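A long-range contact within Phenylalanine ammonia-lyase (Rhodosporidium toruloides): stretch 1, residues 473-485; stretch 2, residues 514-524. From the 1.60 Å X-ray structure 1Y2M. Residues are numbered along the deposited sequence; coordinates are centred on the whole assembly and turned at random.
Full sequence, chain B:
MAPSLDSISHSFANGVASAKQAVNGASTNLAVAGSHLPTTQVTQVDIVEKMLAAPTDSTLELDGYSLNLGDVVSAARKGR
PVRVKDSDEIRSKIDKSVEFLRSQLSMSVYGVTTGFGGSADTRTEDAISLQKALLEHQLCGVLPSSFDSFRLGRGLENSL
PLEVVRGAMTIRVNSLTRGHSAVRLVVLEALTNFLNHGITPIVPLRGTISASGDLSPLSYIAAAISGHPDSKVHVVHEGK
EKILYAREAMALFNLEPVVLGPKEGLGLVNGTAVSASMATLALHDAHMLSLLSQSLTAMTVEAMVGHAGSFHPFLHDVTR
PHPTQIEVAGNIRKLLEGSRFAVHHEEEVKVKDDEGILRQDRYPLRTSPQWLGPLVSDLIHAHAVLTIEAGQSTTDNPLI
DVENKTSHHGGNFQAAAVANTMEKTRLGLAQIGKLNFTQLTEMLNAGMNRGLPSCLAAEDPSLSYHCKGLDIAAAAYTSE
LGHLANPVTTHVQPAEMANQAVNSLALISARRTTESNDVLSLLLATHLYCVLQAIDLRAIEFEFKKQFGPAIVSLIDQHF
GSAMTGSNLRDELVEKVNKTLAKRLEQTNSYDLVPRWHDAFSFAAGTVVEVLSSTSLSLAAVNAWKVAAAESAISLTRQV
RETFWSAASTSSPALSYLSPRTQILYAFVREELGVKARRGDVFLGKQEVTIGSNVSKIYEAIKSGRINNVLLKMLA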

# COMPACT_ATOMS: atom_id res chain seq x y z
N ALA B 473 -6.88 -13.65 17.74
CA ALA B 473 -7.50 -13.80 16.42
C ALA B 473 -8.04 -12.49 15.86
O ALA B 473 -7.87 -12.21 14.69
CB ALA B 473 -8.58 -14.89 16.45
N ALA B 474 -8.71 -11.69 16.71
CA ALA B 474 -9.29 -10.45 16.28
C ALA B 474 -8.18 -9.55 15.75
O ALA B 474 -8.33 -8.85 14.72
CB ALA B 474 -10.02 -9.80 17.44
N ALA B 475 -7.05 -9.54 16.44
CA ALA B 475 -5.90 -8.73 15.99
C ALA B 475 -5.50 -9.20 14.58
O ALA B 475 -5.24 -8.42 13.67
CB ALA B 475 -4.74 -8.86 16.93
N ALA B 476 -5.38 -10.51 14.43
CA ALA B 476 -4.91 -11.08 13.16
C ALA B 476 -5.85 -10.68 12.01
O ALA B 476 -5.44 -10.37 10.88
CB ALA B 476 -4.86 -12.58 13.28
N TYR B 477 -7.16 -10.76 12.26
CA TYR B 477 -8.12 -10.45 11.20
C TYR B 477 -7.99 -8.98 10.83
O TYR B 477 -8.06 -8.61 9.65
CB TYR B 477 -9.53 -10.79 11.65
CG TYR B 477 -9.78 -12.20 12.07
CD1 TYR B 477 -9.14 -13.30 11.49
CD2 TYR B 477 -10.69 -12.46 13.13
CE1 TYR B 477 -9.43 -14.63 11.93
CE2 TYR B 477 -10.98 -13.81 13.58
CZ TYR B 477 -10.32 -14.88 12.98
OH TYR B 477 -10.61 -16.16 13.41
N THR B 478 -7.82 -8.14 11.85
CA THR B 478 -7.73 -6.71 11.65
C THR B 478 -6.48 -6.39 10.82
O THR B 478 -6.52 -5.60 9.86
CB THR B 478 -7.77 -5.98 13.00
OG1 THR B 478 -8.99 -6.34 13.66
CG2 THR B 478 -7.71 -4.52 12.85
N SER B 479 -5.34 -7.02 11.13
CA SER B 479 -4.12 -6.78 10.36
C SER B 479 -4.35 -7.15 8.90
O SER B 479 -3.99 -6.42 7.99
CB SER B 479 -2.98 -7.65 10.87
OG SER B 479 -2.63 -7.32 12.21
N GLU B 480 -4.98 -8.30 8.69
CA GLU B 480 -5.25 -8.78 7.32
C GLU B 480 -6.14 -7.81 6.53
O GLU B 480 -5.83 -7.49 5.38
CB GLU B 480 -5.82 -10.19 7.33
CG GLU B 480 -5.96 -10.72 5.94
CD GLU B 480 -6.20 -12.24 5.89
OE1 GLU B 480 -5.94 -12.93 6.93
OE2 GLU B 480 -6.69 -12.74 4.83
N LEU B 481 -7.16 -7.28 7.20
CA LEU B 481 -7.98 -6.23 6.59
C LEU B 481 -7.17 -5.02 6.17
O LEU B 481 -7.45 -4.41 5.12
CB LEU B 481 -9.11 -5.81 7.51
CG LEU B 481 -10.23 -6.84 7.66
CD1 LEU B 481 -11.13 -6.51 8.91
CD2 LEU B 481 -11.06 -6.94 6.38
N GLY B 482 -6.19 -4.61 6.99
CA GLY B 482 -5.41 -3.41 6.68
C GLY B 482 -4.68 -3.57 5.35
O GLY B 482 -4.74 -2.70 4.50
N HIS B 483 -3.96 -4.69 5.20
CA HIS B 483 -3.22 -4.90 3.94
C HIS B 483 -4.16 -5.02 2.76
O HIS B 483 -3.88 -4.53 1.68
CB HIS B 483 -2.34 -6.14 4.10
CG HIS B 483 -1.73 -6.62 2.85
ND1 HIS B 483 -2.34 -7.55 2.02
CD2 HIS B 483 -0.54 -6.33 2.29
CE1 HIS B 483 -1.54 -7.79 0.99
NE2 HIS B 483 -0.42 -7.09 1.15
N LEU B 484 -5.30 -5.70 2.95
CA LEU B 484 -6.27 -5.85 1.85
C LEU B 484 -6.68 -4.48 1.31
O LEU B 484 -6.96 -4.36 0.11
CB LEU B 484 -7.50 -6.64 2.31
CG LEU B 484 -7.29 -8.15 2.20
CD1 LEU B 484 -8.31 -8.94 3.03
CD2 LEU B 484 -7.40 -8.58 0.71
N ALA B 485 -6.86 -3.52 2.21
CA ALA B 485 -7.41 -2.14 1.93
C ALA B 485 -6.62 -1.26 1.02
O ALA B 485 -7.13 -0.19 0.56
CB ALA B 485 -7.73 -1.40 3.21
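Stretch 2, residues 514-524: TESNDVLSLLL

How does stretch 2 run over stretch 1? It is helical throughout, from Thr514 to Leu524, and continues a helix that extends beyond it at both ends. It lies nearly antiparallel to the helix of stretch 1: the N-to-C directions differ by 160°, with a signed crossing angle of -160°, and the axes approach to 9.1 Å. The register therefore runs backwards, with Leu523 near Ala474, Val519 near Tyr477 and Ser516 near Leu481.

Which bumps of stretch 2 fill hollows in stretch 1? Val519, chi1 t, points toward the first helix and fits among Tyr477, Glu480, Leu481 and Leu484. Its CG1 lies 3.8 Å from Tyr477 CB and also 3.8 Å from Leu481 CG. One turn on, Leu523 occupies the hollow formed by Ala474, Tyr477, Thr478 and Leu481; its CD1 comes within 3.6 Å of Ala474 CB, and its CD2 within 3.5 Å of Thr478 OG1. The methyl group of Ala474 forms one wall of this hollow.

What does stretch 1 send back? Leu481 is the answering knob, its end reaching in among Ser516, Val519, Leu520 and Leu523. Its CD2 is 3.7 Å from Ser516 CB, while its CD1 is 4.2 Å from Leu520 CD1. Beside this interlock, Leu522 covers one face of the Tyr477 ring in a CH-pi contact, with Leu522 CB 3.8 Å from the Tyr477 ring centroid.

Where do polar groups enter? No direct hydrogen bond joins the stretches, so packing dominates, but a water bridges them: it donates to Leu481 O at 2.9 Å and accepts from Ser516 OG at 2.7 Å. Glu480 OE2 and Glu515 OE2 lie 3.3 Å apart without bonding to each other; both are hydrogen-bonded elsewhere in the structure.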

# COMPACT_ATOMS: atom_id res chain seq x y z
N THR B 514 -14.33 -8.79 -1.67
CA THR B 514 -15.03 -9.99 -1.26
C THR B 514 -14.24 -10.69 -0.18
O THR B 514 -14.83 -11.19 0.79
CB THR B 514 -15.26 -10.89 -2.48
OG1 THR B 514 -16.09 -10.21 -3.45
CG2 THR B 514 -15.90 -12.16 -2.08
N GLU B 515 -12.90 -10.71 -0.31
CA GLU B 515 -12.06 -11.33 0.72
C GLU B 515 -12.14 -10.50 2.00
O GLU B 515 -12.22 -11.06 3.11
CB GLU B 515 -10.63 -11.47 0.25
CG GLU B 515 -9.80 -12.28 1.25
CD GLU B 515 -8.39 -12.67 0.82
OE1 GLU B 515 -7.97 -12.41 -0.35
OE2 GLU B 515 -7.67 -13.25 1.68
N SER B 516 -12.13 -9.16 1.89
CA SER B 516 -12.28 -8.34 3.08
C SER B 516 -13.63 -8.59 3.76
O SER B 516 -13.71 -8.66 4.99
CB SER B 516 -12.14 -6.86 2.79
OG SER B 516 -10.80 -6.60 2.42
N ASN B 517 -14.70 -8.81 2.98
CA ASN B 517 -15.98 -9.19 3.59
C ASN B 517 -15.83 -10.44 4.42
O ASN B 517 -16.37 -10.53 5.53
CB ASN B 517 -17.15 -9.40 2.61
CG ASN B 517 -17.73 -8.13 2.08
OD1 ASN B 517 -17.75 -7.12 2.77
ND2 ASN B 517 -18.33 -8.20 0.86
N ASP B 518 -15.08 -11.41 3.91
CA ASP B 518 -14.92 -12.70 4.55
C ASP B 518 -14.16 -12.52 5.86
O ASP B 518 -14.56 -13.01 6.94
CB ASP B 518 -14.14 -13.63 3.62
CG ASP B 518 -14.23 -15.10 4.04
OD1 ASP B 518 -15.26 -15.55 4.66
OD2 ASP B 518 -13.27 -15.83 3.69
N VAL B 519 -13.04 -11.80 5.79
CA VAL B 519 -12.24 -11.55 7.00
C VAL B 519 -13.00 -10.77 8.02
O VAL B 519 -12.91 -11.07 9.24
CB VAL B 519 -10.92 -10.92 6.64
CG1 VAL B 519 -10.08 -10.59 7.87
CG2 VAL B 519 -10.18 -11.86 5.70
N LEU B 520 -13.73 -9.74 7.58
CA LEU B 520 -14.54 -8.96 8.53
C LEU B 520 -15.59 -9.87 9.15
O LEU B 520 -15.92 -9.69 10.33
CB LEU B 520 -15.20 -7.75 7.88
CG LEU B 520 -15.95 -6.80 8.83
CD1 LEU B 520 -15.16 -6.39 10.07
CD2 LEU B 520 -16.39 -5.50 8.14
N SER B 521 -16.16 -10.83 8.39
CA SER B 521 -17.17 -11.74 8.96
C SER B 521 -16.56 -12.59 10.06
O SER B 521 -17.21 -12.89 11.06
CB SER B 521 -17.76 -12.62 7.89
OG SER B 521 -18.42 -11.84 6.87
N LEU B 522 -15.31 -12.99 9.88
CA LEU B 522 -14.63 -13.77 10.94
C LEU B 522 -14.48 -12.91 12.19
O LEU B 522 -14.71 -13.37 13.31
CB LEU B 522 -13.22 -14.17 10.48
CG LEU B 522 -13.12 -15.21 9.35
CD1 LEU B 522 -11.73 -15.32 8.78
CD2 LEU B 522 -13.59 -16.56 9.86
N LEU B 523 -14.06 -11.66 12.00
CA LEU B 523 -13.86 -10.73 13.11
C LEU B 523 -15.18 -10.45 13.82
O LEU B 523 -15.24 -10.43 15.07
CB LEU B 523 -13.22 -9.44 12.59
CG LEU B 523 -12.98 -8.34 13.60
CD1 LEU B 523 -12.23 -8.77 14.78
CD2 LEU B 523 -12.36 -7.08 12.90
N LEU B 524 -16.23 -10.15 13.05
CA LEU B 524 -17.49 -9.78 13.69
C LEU B 524 -18.15 -11.01 14.35
O LEU B 524 -18.82 -10.88 15.39
CB LEU B 524 -18.43 -9.06 12.72
CG LEU B 524 -17.86 -7.72 12.24
CD1 LEU B 524 -18.98 -6.97 11.55
CD2 LEU B 524 -17.25 -6.84 13.34
O HOH W 1 -10.14 -4.48 3.95